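Local coordinates for occlusion-derived virus envelope protein E66 (Autographa californica nucleopolyhedrovirus, PDB 3VSN) that cleaves chondroitin as a polysaccharide lyase of the occlusion-derived virus envelope and is essential for oral infection, perhaps by digesting the chondroitin sulfate barrier of the host midgut, at residues D136-F140 with T141-P145; Q217-Q220 with E221-T225; E272-T276 with V277-R281; V578-G581 with N582-A586. All blocks are in the same frame, centred on the assembly; numbering follows the deposited sequence.

Contact 1 of 4, residues D136-F140 with T141-P145; sequences DWYHF and TITMP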
loop_
_atom_site.group_PDB
_atom_site.type_symbol
_atom_site.label_atom_id
_atom_site.label_comp_id
_atom_site.label_asym_id
_atom_site.label_seq_id
_atom_site.Cartn_x
_atom_site.Cartn_y
_atom_site.Cartn_z
ATOM N N ASP A 136 -11.882 -27.097 -3.552
ATOM C CA ASP A 136 -12.539 -25.785 -3.496
ATOM C C ASP A 136 -13.301 -25.576 -2.178
ATOM O O ASP A 136 -14.508 -25.316 -2.164
ATOM C CB ASP A 136 -13.454 -25.585 -4.712
ATOM C CG ASP A 136 -12.677 -25.379 -6.007
ATOM O OD1 ASP A 136 -11.433 -25.499 -5.996
ATOM O OD2 ASP A 136 -13.316 -25.093 -7.042
ATOM N N TRP A 137 -12.565 -25.677 -1.077
ATOM C CA TRP A 137 -13.127 -25.624 0.270
ATOM C C TRP A 137 -13.393 -24.221 0.757
ATOM O O TRP A 137 -14.153 -24.032 1.712
ATOM C CB TRP A 137 -12.180 -26.328 1.236
ATOM C CG TRP A 137 -10.815 -25.680 1.278
ATOM C CD1 TRP A 137 -9.685 -26.021 0.536
ATOM C CD2 TRP A 137 -10.406 -24.520 2.082
ATOM N NE1 TRP A 137 -8.633 -25.189 0.833
ATOM C CE2 TRP A 137 -8.998 -24.265 1.750
ATOM C CE3 TRP A 137 -11.036 -23.710 3.020
ATOM C CZ2 TRP A 137 -8.279 -23.237 2.343
ATOM C CZ3 TRP A 137 -10.302 -22.672 3.605
ATOM C CH2 TRP A 137 -8.956 -22.444 3.274
ATOM N N TYR A 138 -12.767 -23.235 0.110
ATOM C CA TYR A 138 -12.708 -21.848 0.606
ATOM C C TYR A 138 -14.038 -21.272 1.091
ATOM O O TYR A 138 -14.158 -20.870 2.249
ATOM C CB TYR A 138 -12.085 -20.915 -0.443
ATOM C CG TYR A 138 -11.727 -19.533 0.083
ATOM C CD1 TYR A 138 -10.552 -19.327 0.808
ATOM C CD2 TYR A 138 -12.558 -18.434 -0.151
ATOM C CE1 TYR A 138 -10.213 -18.070 1.286
ATOM C CE2 TYR A 138 -12.227 -17.170 0.324
ATOM C CZ TYR A 138 -11.053 -16.995 1.042
ATOM O OH TYR A 138 -10.709 -15.749 1.521
ATOM N N HIS A 139 -15.027 -21.232 0.205
ATOM C CA HIS A 139 -16.296 -20.574 0.506
ATOM C C HIS A 139 -17.134 -21.274 1.543
ATOM O O HIS A 139 -18.028 -20.667 2.133
ATOM C CB HIS A 139 -17.076 -20.308 -0.774
ATOM C CG HIS A 139 -16.484 -19.206 -1.615
ATOM N ND1 HIS A 139 -16.028 -19.407 -2.862
ATOM C CD2 HIS A 139 -16.268 -17.859 -1.329
ATOM C CE1 HIS A 139 -15.553 -18.248 -3.357
ATOM N NE2 HIS A 139 -15.699 -17.302 -2.415
ATOM N N PHE A 140 -16.835 -22.545 1.797
ATOM C CA PHE A 140 -17.531 -23.302 2.836
ATOM C C PHE A 140 -16.992 -22.990 4.232
ATOM O O PHE A 140 -17.755 -22.923 5.197
ATOM C CB PHE A 140 -17.465 -24.807 2.546
ATOM C CG PHE A 140 -18.070 -25.191 1.225
ATOM C CD1 PHE A 140 -19.451 -25.274 1.076
ATOM C CD2 PHE A 140 -17.261 -25.455 0.124
ATOM C CE1 PHE A 140 -20.015 -25.617 -0.147
ATOM C CE2 PHE A 140 -17.816 -25.801 -1.098
ATOM C CZ PHE A 140 -19.194 -25.882 -1.235
ATOM N N THR A 141 -15.679 -22.791 4.324
ATOM C CA THR A 141 -14.995 -22.535 5.591
ATOM C C THR A 141 -14.930 -21.042 5.937
ATOM O O THR A 141 -15.056 -20.655 7.106
ATOM C CB THR A 141 -13.564 -23.118 5.548
ATOM O OG1 THR A 141 -13.634 -24.545 5.471
ATOM C CG2 THR A 141 -12.764 -22.727 6.772
ATOM N N ILE A 142 -14.733 -20.211 4.915
ATOM C CA ILE A 142 -14.475 -18.784 5.114
ATOM C C ILE A 142 -15.747 -17.955 4.966
ATOM O O ILE A 142 -16.197 -17.331 5.927
ATOM C CB ILE A 142 -13.357 -18.265 4.169
ATOM C CG1 ILE A 142 -12.058 -19.070 4.351
ATOM C CG2 ILE A 142 -13.107 -16.769 4.364
ATOM C CD1 ILE A 142 -11.509 -19.105 5.768
ATOM N N THR A 143 -16.331 -17.969 3.771
ATOM C CA THR A 143 -17.448 -17.081 3.450
ATOM C C THR A 143 -18.780 -17.520 4.067
ATOM O O THR A 143 -19.524 -16.693 4.596
ATOM C CB THR A 143 -17.602 -16.906 1.928
ATOM O OG1 THR A 143 -16.303 -16.794 1.332
ATOM C CG2 THR A 143 -18.402 -15.651 1.609
ATOM N N MET A 144 -19.073 -18.814 4.009
ATOM C CA MET A 144 -20.358 -19.322 4.500
ATOM C C MET A 144 -20.634 -19.052 5.990
ATOM O O MET A 144 -21.729 -18.608 6.326
ATOM C CB MET A 144 -20.531 -20.807 4.171
ATOM C CG MET A 144 -21.938 -21.333 4.418
ATOM S SD MET A 144 -22.026 -23.116 4.182
ATOM C CE MET A 144 -21.164 -23.704 5.642
ATOM N N PRO A 145 -19.654 -19.308 6.886
ATOM C CA PRO A 145 -19.919 -18.986 8.293
ATOM C C PRO A 145 -20.232 -17.504 8.530
ATOM O O PRO A 145 -21.009 -17.178 9.428
ATOM C CB PRO A 145 -18.622 -19.396 8.992
ATOM C CG PRO A 145 -18.087 -20.492 8.133
ATOM C CD PRO A 145 -18.368 -20.015 6.734
#

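Contact 2 of 4, residues Q217-Q220 with E221-T225; sequences QGIQ and EILNT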
loop_
_atom_site.group_PDB
_atom_site.type_symbol
_atom_site.label_atom_id
_atom_site.label_comp_id
_atom_site.label_asym_id
_atom_site.label_seq_id
_atom_site.Cartn_x
_atom_site.Cartn_y
_atom_site.Cartn_z
ATOM N N GLN A 217 -8.189 -23.559 22.884
ATOM C CA GLN A 217 -6.931 -23.747 22.155
ATOM C C GLN A 217 -6.918 -23.033 20.798
ATOM O O GLN A 217 -5.929 -22.382 20.444
ATOM C CB GLN A 217 -6.639 -25.244 21.978
ATOM C CG GLN A 217 -5.382 -25.571 21.171
ATOM C CD GLN A 217 -5.215 -27.062 20.905
ATOM O OE1 GLN A 217 -5.981 -27.892 21.402
ATOM N NE2 GLN A 217 -4.205 -27.408 20.116
ATOM N N GLY A 218 -8.016 -23.164 20.051
ATOM C CA GLY A 218 -8.148 -22.539 18.733
ATOM C C GLY A 218 -8.059 -21.023 18.778
ATOM O O GLY A 218 -7.370 -20.410 17.961
ATOM N N ILE A 219 -8.753 -20.425 19.743
ATOM C CA ILE A 219 -8.741 -18.975 19.947
ATOM C C ILE A 219 -7.346 -18.491 20.369
ATOM O O ILE A 219 -6.894 -17.429 19.935
ATOM C CB ILE A 219 -9.839 -18.539 20.956
ATOM C CG1 ILE A 219 -11.244 -18.790 20.375
ATOM C CG2 ILE A 219 -9.682 -17.081 21.382
ATOM C CD1 ILE A 219 -11.664 -17.853 19.255
ATOM N N GLN A 220 -6.664 -19.289 21.191
ATOM C CA GLN A 220 -5.290 -18.989 21.608
ATOM C C GLN A 220 -4.330 -18.936 20.416
ATOM O O GLN A 220 -3.437 -18.090 20.376
ATOM C CB GLN A 220 -4.800 -19.993 22.657
ATOM C CG GLN A 220 -5.465 -19.846 24.019
ATOM C CD GLN A 220 -4.982 -18.631 24.792
ATOM O OE1 GLN A 220 -5.778 -17.778 25.191
ATOM N NE2 GLN A 220 -3.675 -18.545 25.008
ATOM N N GLU A 221 -4.526 -19.830 19.449
ATOM C CA GLU A 221 -3.747 -19.815 18.209
ATOM C C GLU A 221 -3.987 -18.524 17.418
ATOM O O GLU A 221 -3.039 -17.912 16.915
ATOM C CB GLU A 221 -4.063 -21.038 17.346
ATOM C CG GLU A 221 -3.556 -22.350 17.927
ATOM C CD GLU A 221 -3.898 -23.562 17.077
ATOM O OE1 GLU A 221 -4.386 -23.404 15.937
ATOM O OE2 GLU A 221 -3.669 -24.692 17.556
ATOM N N ILE A 222 -5.254 -18.116 17.327
ATOM C CA ILE A 222 -5.629 -16.891 16.618
ATOM C C ILE A 222 -5.074 -15.646 17.319
ATOM O O ILE A 222 -4.568 -14.738 16.654
ATOM C CB ILE A 222 -7.162 -16.788 16.402
ATOM C CG1 ILE A 222 -7.626 -17.864 15.413
ATOM C CG2 ILE A 222 -7.554 -15.401 15.895
ATOM C CD1 ILE A 222 -9.126 -18.043 15.342
ATOM N N LEU A 223 -5.156 -15.615 18.649
ATOM C CA LEU A 223 -4.606 -14.500 19.431
ATOM C C LEU A 223 -3.114 -14.300 19.158
ATOM O O LEU A 223 -2.633 -13.168 19.093
ATOM C CB LEU A 223 -4.857 -14.690 20.931
ATOM C CG LEU A 223 -6.308 -14.666 21.428
ATOM C CD1 LEU A 223 -6.350 -14.934 22.924
ATOM C CD2 LEU A 223 -7.013 -13.357 21.097
ATOM N N ASN A 224 -2.394 -15.404 18.987
ATOM C CA ASN A 224 -0.994 -15.356 18.592
ATOM C C ASN A 224 -0.843 -14.786 17.183
ATOM O O ASN A 224 -0.007 -13.909 16.944
ATOM C CB ASN A 224 -0.366 -16.749 18.668
ATOM C CG ASN A 224 1.117 -16.701 18.974
ATOM O OD1 ASN A 224 1.953 -16.929 18.100
ATOM N ND2 ASN A 224 1.453 -16.393 20.222
ATOM N N THR A 225 -1.673 -15.277 16.263
ATOM C CA THR A 225 -1.653 -14.843 14.867
ATOM C C THR A 225 -1.914 -13.335 14.720
ATOM O O THR A 225 -1.277 -12.671 13.896
ATOM C CB THR A 225 -2.644 -15.675 14.018
ATOM O OG1 THR A 225 -2.243 -17.053 14.038
ATOM C CG2 THR A 225 -2.687 -15.196 12.559
#

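Contact 3 of 4, residues E272-T276 with V277-R281; sequences EVINT and VGLTR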
loop_
_atom_site.group_PDB
_atom_site.type_symbol
_atom_site.label_atom_id
_atom_site.label_comp_id
_atom_site.label_asym_id
_atom_site.label_seq_id
_atom_site.Cartn_x
_atom_site.Cartn_y
_atom_site.Cartn_z
ATOM N N GLU A 272 -5.683 -5.260 24.305
ATOM C CA GLU A 272 -4.308 -5.745 24.430
ATOM C C GLU A 272 -3.924 -6.816 23.407
ATOM O O GLU A 272 -2.738 -7.079 23.202
ATOM C CB GLU A 272 -4.028 -6.233 25.857
ATOM C CG GLU A 272 -3.295 -5.223 26.732
ATOM C CD GLU A 272 -4.119 -3.985 27.031
ATOM O OE1 GLU A 272 -3.558 -2.868 26.962
ATOM O OE2 GLU A 272 -5.326 -4.125 27.338
ATOM N N VAL A 273 -4.917 -7.421 22.754
ATOM C CA VAL A 273 -4.652 -8.557 21.848
ATOM C C VAL A 273 -3.992 -8.232 20.496
ATOM O O VAL A 273 -3.350 -9.092 19.897
ATOM C CB VAL A 273 -5.902 -9.453 21.633
ATOM C CG1 VAL A 273 -6.364 -10.052 22.958
ATOM C CG2 VAL A 273 -7.033 -8.689 20.955
ATOM N N ILE A 274 -4.152 -7.001 20.019
ATOM C CA ILE A 274 -3.568 -6.600 18.734
ATOM C C ILE A 274 -2.655 -5.383 18.896
ATOM O O ILE A 274 -2.988 -4.449 19.615
ATOM C CB ILE A 274 -4.661 -6.302 17.683
ATOM C CG1 ILE A 274 -5.503 -7.555 17.414
ATOM C CG2 ILE A 274 -4.039 -5.807 16.384
ATOM C CD1 ILE A 274 -6.726 -7.323 16.553
ATOM N N ASN A 275 -1.503 -5.406 18.228
ATOM C CA ASN A 275 -0.605 -4.251 18.186
ATOM C C ASN A 275 -1.210 -3.131 17.325
ATOM O O ASN A 275 -0.775 -2.886 16.197
ATOM C CB ASN A 275 0.780 -4.678 17.677
ATOM C CG ASN A 275 1.806 -3.554 17.707
ATOM O OD1 ASN A 275 1.562 -2.478 18.246
ATOM N ND2 ASN A 275 2.966 -3.809 17.114
ATOM N N THR A 276 -2.215 -2.458 17.885
ATOM C CA THR A 276 -2.992 -1.435 17.176
ATOM C C THR A 276 -2.144 -0.245 16.727
ATOM O O THR A 276 -2.323 0.254 15.614
ATOM C CB THR A 276 -4.205 -0.967 18.019
ATOM O OG1 THR A 276 -5.099 -2.070 18.202
ATOM C CG2 THR A 276 -4.973 0.164 17.328
ATOM N N VAL A 277 -1.225 0.200 17.584
ATOM C CA VAL A 277 -0.336 1.313 17.243
ATOM C C VAL A 277 0.537 0.948 16.035
ATOM O O VAL A 277 0.613 1.711 15.067
ATOM C CB VAL A 277 0.527 1.758 18.446
ATOM C CG1 VAL A 277 1.564 2.791 18.017
ATOM C CG2 VAL A 277 -0.355 2.328 19.550
ATOM N N GLY A 278 1.165 -0.224 16.094
ATOM C CA GLY A 278 1.979 -0.739 14.997
ATOM C C GLY A 278 1.231 -0.828 13.676
ATOM O O GLY A 278 1.741 -0.410 12.633
ATOM N N LEU A 279 0.012 -1.359 13.724
ATOM C CA LEU A 279 -0.802 -1.535 12.521
ATOM C C LEU A 279 -1.309 -0.218 11.948
ATOM O O LEU A 279 -1.270 -0.018 10.733
ATOM C CB LEU A 279 -1.970 -2.497 12.784
ATOM C CG LEU A 279 -1.577 -3.963 13.025
ATOM C CD1 LEU A 279 -2.797 -4.795 13.376
ATOM C CD2 LEU A 279 -0.865 -4.556 11.816
ATOM N N THR A 280 -1.770 0.680 12.818
ATOM C CA THR A 280 -2.230 2.005 12.395
ATOM C C THR A 280 -1.103 2.768 11.702
ATOM O O THR A 280 -1.304 3.337 10.632
ATOM C CB THR A 280 -2.799 2.818 13.577
ATOM O OG1 THR A 280 -3.904 2.105 14.142
ATOM C CG2 THR A 280 -3.287 4.194 13.122
ATOM N N ARG A 281 0.080 2.756 12.311
ATOM C CA ARG A 281 1.271 3.357 11.712
ATOM C C ARG A 281 1.643 2.710 10.370
ATOM O O ARG A 281 2.044 3.405 9.440
ATOM C CB ARG A 281 2.454 3.308 12.687
ATOM C CG ARG A 281 2.335 4.271 13.872
ATOM C CD ARG A 281 2.582 5.728 13.485
ATOM N NE ARG A 281 3.873 5.870 12.815
ATOM C CZ ARG A 281 4.037 6.151 11.525
ATOM N NH1 ARG A 281 5.266 6.226 11.027
ATOM N NH2 ARG A 281 2.990 6.362 10.732
HETATM O O HOH W 1 -0.533 -0.943 20.386
#

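Contact 4 of 4, residues V578-G581 with N582-A586; sequences VNVG and NGVKA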
loop_
_atom_site.group_PDB
_atom_site.type_symbol
_atom_site.label_atom_id
_atom_site.label_comp_id
_atom_site.label_asym_id
_atom_site.label_seq_id
_atom_site.Cartn_x
_atom_site.Cartn_y
_atom_site.Cartn_z
ATOM N N VAL A 578 18.819 21.913 -2.437
ATOM C CA VAL A 578 17.516 22.327 -2.948
ATOM C C VAL A 578 16.906 23.373 -2.020
ATOM O O VAL A 578 16.724 23.130 -0.828
ATOM C CB VAL A 578 16.537 21.137 -3.116
ATOM C CG1 VAL A 578 15.213 21.605 -3.712
ATOM C CG2 VAL A 578 17.151 20.054 -3.990
ATOM N N ASN A 579 16.622 24.546 -2.573
ATOM C CA ASN A 579 15.879 25.568 -1.850
ATOM C C ASN A 579 14.504 25.702 -2.492
ATOM O O ASN A 579 14.376 26.237 -3.593
ATOM C CB ASN A 579 16.637 26.906 -1.850
ATOM C CG ASN A 579 15.977 27.963 -0.971
ATOM O OD1 ASN A 579 14.882 27.758 -0.438
ATOM N ND2 ASN A 579 16.644 29.106 -0.819
ATOM N N VAL A 580 13.480 25.197 -1.804
ATOM C CA VAL A 580 12.108 25.236 -2.318
ATOM C C VAL A 580 11.616 26.678 -2.448
ATOM O O VAL A 580 10.802 26.987 -3.317
ATOM C CB VAL A 580 11.136 24.414 -1.434
ATOM C CG1 VAL A 580 9.729 24.456 -2.003
ATOM C CG2 VAL A 580 11.607 22.972 -1.319
ATOM N N GLY A 581 12.128 27.550 -1.581
ATOM C CA GLY A 581 11.788 28.968 -1.609
ATOM C C GLY A 581 10.615 29.312 -0.713
ATOM O O GLY A 581 10.153 30.451 -0.708
ATOM N N ASN A 582 10.135 28.322 0.041
ATOM C CA ASN A 582 8.978 28.484 0.926
ATOM C C ASN A 582 9.329 28.236 2.396
ATOM O O ASN A 582 8.438 28.124 3.239
ATOM C CB ASN A 582 7.849 27.530 0.497
ATOM C CG ASN A 582 8.182 26.068 0.768
ATOM O OD1 ASN A 582 9.335 25.723 1.038
ATOM N ND2 ASN A 582 7.173 25.200 0.698
ATOM N N GLY A 583 10.623 28.134 2.694
ATOM C CA GLY A 583 11.081 27.811 4.049
ATOM C C GLY A 583 11.695 26.422 4.183
ATOM O O GLY A 583 12.313 26.107 5.201
ATOM N N VAL A 584 11.524 25.588 3.159
ATOM C CA VAL A 584 12.094 24.238 3.148
ATOM C C VAL A 584 13.400 24.237 2.361
ATOM O O VAL A 584 13.438 24.689 1.210
ATOM C CB VAL A 584 11.124 23.207 2.514
ATOM C CG1 VAL A 584 11.799 21.848 2.354
ATOM C CG2 VAL A 584 9.844 23.080 3.339
ATOM N N LYS A 585 14.466 23.750 2.996
ATOM C CA LYS A 585 15.746 23.519 2.333
ATOM C C LYS A 585 16.114 22.052 2.503
ATOM O O LYS A 585 15.832 21.453 3.544
ATOM C CB LYS A 585 16.854 24.389 2.941
ATOM C CG LYS A 585 16.783 25.880 2.617
ATOM C CD LYS A 585 17.968 26.615 3.235
ATOM C CE LYS A 585 17.962 28.110 2.922
ATOM N NZ LYS A 585 19.252 28.748 3.330
ATOM N N ALA A 586 16.733 21.471 1.484
ATOM C CA ALA A 586 17.195 20.094 1.583
ATOM C C ALA A 586 18.605 19.969 1.040
ATOM O O ALA A 586 19.022 20.752 0.182
ATOM C CB ALA A 586 16.248 19.148 0.851
HETATM O O HOH W 2 13.379 28.604 1.739
#

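Contact 1 of 4, residues D136-F140 with T141-P145
The Y138 ring carries I142 over one face: CG1 of I142 lies 3.9 Å from the ring centroid and 20° off the normal, a CH-pi contact displaced toward the CE1 rim, where CE1 and CG1 are 3.7 Å apart. With CG of Y138 anti to the backbone N (chi1 -168°), the ring extends along the helix, and its OH is held beyond by E51. CD2 of Y138 in turn lies over one face of the H139 imidazole, with CB of T143 at the edge, in its plane. The indole of W137 instead offers an edge to T141, whose beta-branched CB packs near the ring plane, 3.6 Å from CE3, while OG1 hydrogen-bonds S182. Away from T141 the broad indole meets R187 in a cation-pi contact and W185 with planes at about 45°. The F140 ring stacks on F78 and meets W131 edge-to-face, as befits a buried phenylalanine.

The backbone begins with T141 N to W137 O (3.3 Å) and I142 N to Y138 O (2.8 Å), then widens to M144 N to H139 O (2.8 Å), a pi-type turn. M144 N is thus spent and P145 has no N-H, which leaves F140 O buried without a polar partner, with CD of P145 3.3 Å from it. This is a proline-kinked start of helix 138-154 in the alpha/alpha-toroid domain, with W137 packing directly on the proton acceptor N191.

Contact 2 of 4, residues Q217-Q220 with E221-T225
I219 and L223 meet one turn apart on the short alpha-helix 217-225 of the alpha/alpha-toroid domain, CG2 of I219 lying 4.1 Å from CG of L223 as the two side chains pass at a slant. The leucine branch point also rests against the helix backbone, with CG 3.2 Å from I219 O, the carbonyl that takes the L223 N-H in a bond of 2.8 Å and 162°. Branched aliphatic residues suit this side of the helix, because both press on F269 of helix 262-269. I222 continues the apolar surface: it touches A179, S192 and Y265, while its CG1 is 3.6 Å from G218 O.

Three further i to i+4 bonds, from E221 N to Q217 O, I222 N to G218 O and N224 N to Q220 O, keep the turns in regular spacing and so fix where these side chains leave the backbone. G218 itself is buried, its carbonyl O both accepting from I222 N and meeting the I222 side chain.

Toward solvent the residues become polar. Q217 has CG anti to its own N (chi1 177°) and an extended chain, which lets it run beside E221, both pointing the same way. Amide and carboxylate planes stand 76° apart, and NE2 of Q217 is 3.8 Å from OE2 of E221, an approach rather than a hydrogen bond.

Contact 3 of 4, residues E272-T276 with V277-R281
T276 O is gripped twice by T280, by the backbone N at 2.9 Å and by OG1 at 2.8 Å, the two donors reaching it from opposite faces of the carbonyl plane. The hydroxyl stands 36° out of that plane. The T280 torsion (chi1 -60°) sets OG1 beside its own backbone N, facing back to the preceding turn. Threonine fits here because its hydroxyl can be satisfied by that turn.

One residue before T276, N275 is the N-cap. Its OD1 accepts from G278 N at 3.1 Å with a fairly straight N-H, although the donor is above the amide plane, 63° out of it, and so not on a lone pair. OD1 thus caps G278 N directly and is linked to V277 N only through a water whose bond to OD1 is weak. ND2 is turned to F228 O, which fixes the amide's orientation. G278 suits its position since any CB would collide with ND2 of N275. N275 O then receives L279 N at 3.0 Å, the first regular helical bond.

Flanking the cap, I274 and L279 pair as in a hydrophobic staple, CG2 of I274 pressing on CD1 of L279 at 3.4 Å, tighter than usual for two carbons, with the side chains crossing near a right angle. Both pack on F262 of helix 262-269, joining that helix to the start of helix 276-284, while G278 O bonds S241 in a neighbouring loop.

Contact 4 of 4, residues V578-G581 with N582-A586
V580 and V584 lie side by side and point the same way across the end of a beta hairpin, strands 575-579 and 584-589, in an antiparallel sheet of the beta-rich part of the protein. CG2 of V580 is 3.8 Å from CG1 of V584, and V580 N hydrogen-bonds V584 O (3.1 Å). V578 and A586 form the hydrogen-bonded pair behind them, V578 N to A586 O at 2.9 Å and A586 N to V578 O at 2.8 Å. Their side chains project from the same face, where V578, V580 and A586 touch L447 of strand 440-449; small and branched apolar residues suit such packing between sheets.

The other face carries N579 and K585, a non-hydrogen-bonded pair whose side chains run obliquely to each other. OD1 of N579 lies 4.1 Å from CG of K585. The lysine chain stays extended past CG, and its NZ goes on to a salt bridge with E626.

Asparagines shape the bend. N579 forms an Asx turn, OD1 accepting from G581 N at 3.0 Å from 45° above the amide plane. In N582, CG sits between the backbone N and carbonyl carbon (chi1 70°), which folds the amide across V580, OD1 lying 3.3 Å from CG1, and lets OD1 receive V584 N at 3.1 Å in a second Asx turn. G581 and G583 adopt backbone angles at which a CB would jam against the preceding carbonyl. Between the two asparagine turns a water donates to N579 OD1 and accepts from G583 N.

Contacts 1, 2 and 3 lie in the helical half of the chain, whereas contact 4 lies in the beta-rich half, its centre 55 Å from that of contact 1. Contacts 2 and 3 touch directly: CD2 of L223 packs on CG1 of V273 at 3.8 Å, and both contacts lean on helix 262-269. Contact 1 stays separate, its nearest atoms about 10 Å from contact 2, yet both pack against helix 189-205, which carries the proton acceptor N191. The side chain of W137 is about 3 Å from that of N191, the side chain of I222 about 9 Å from those of both N191 and the proton donor Y254, and that of L279 in contact 3 about 8 Å from Y254. Contact 4 is remote from these catalytic residues.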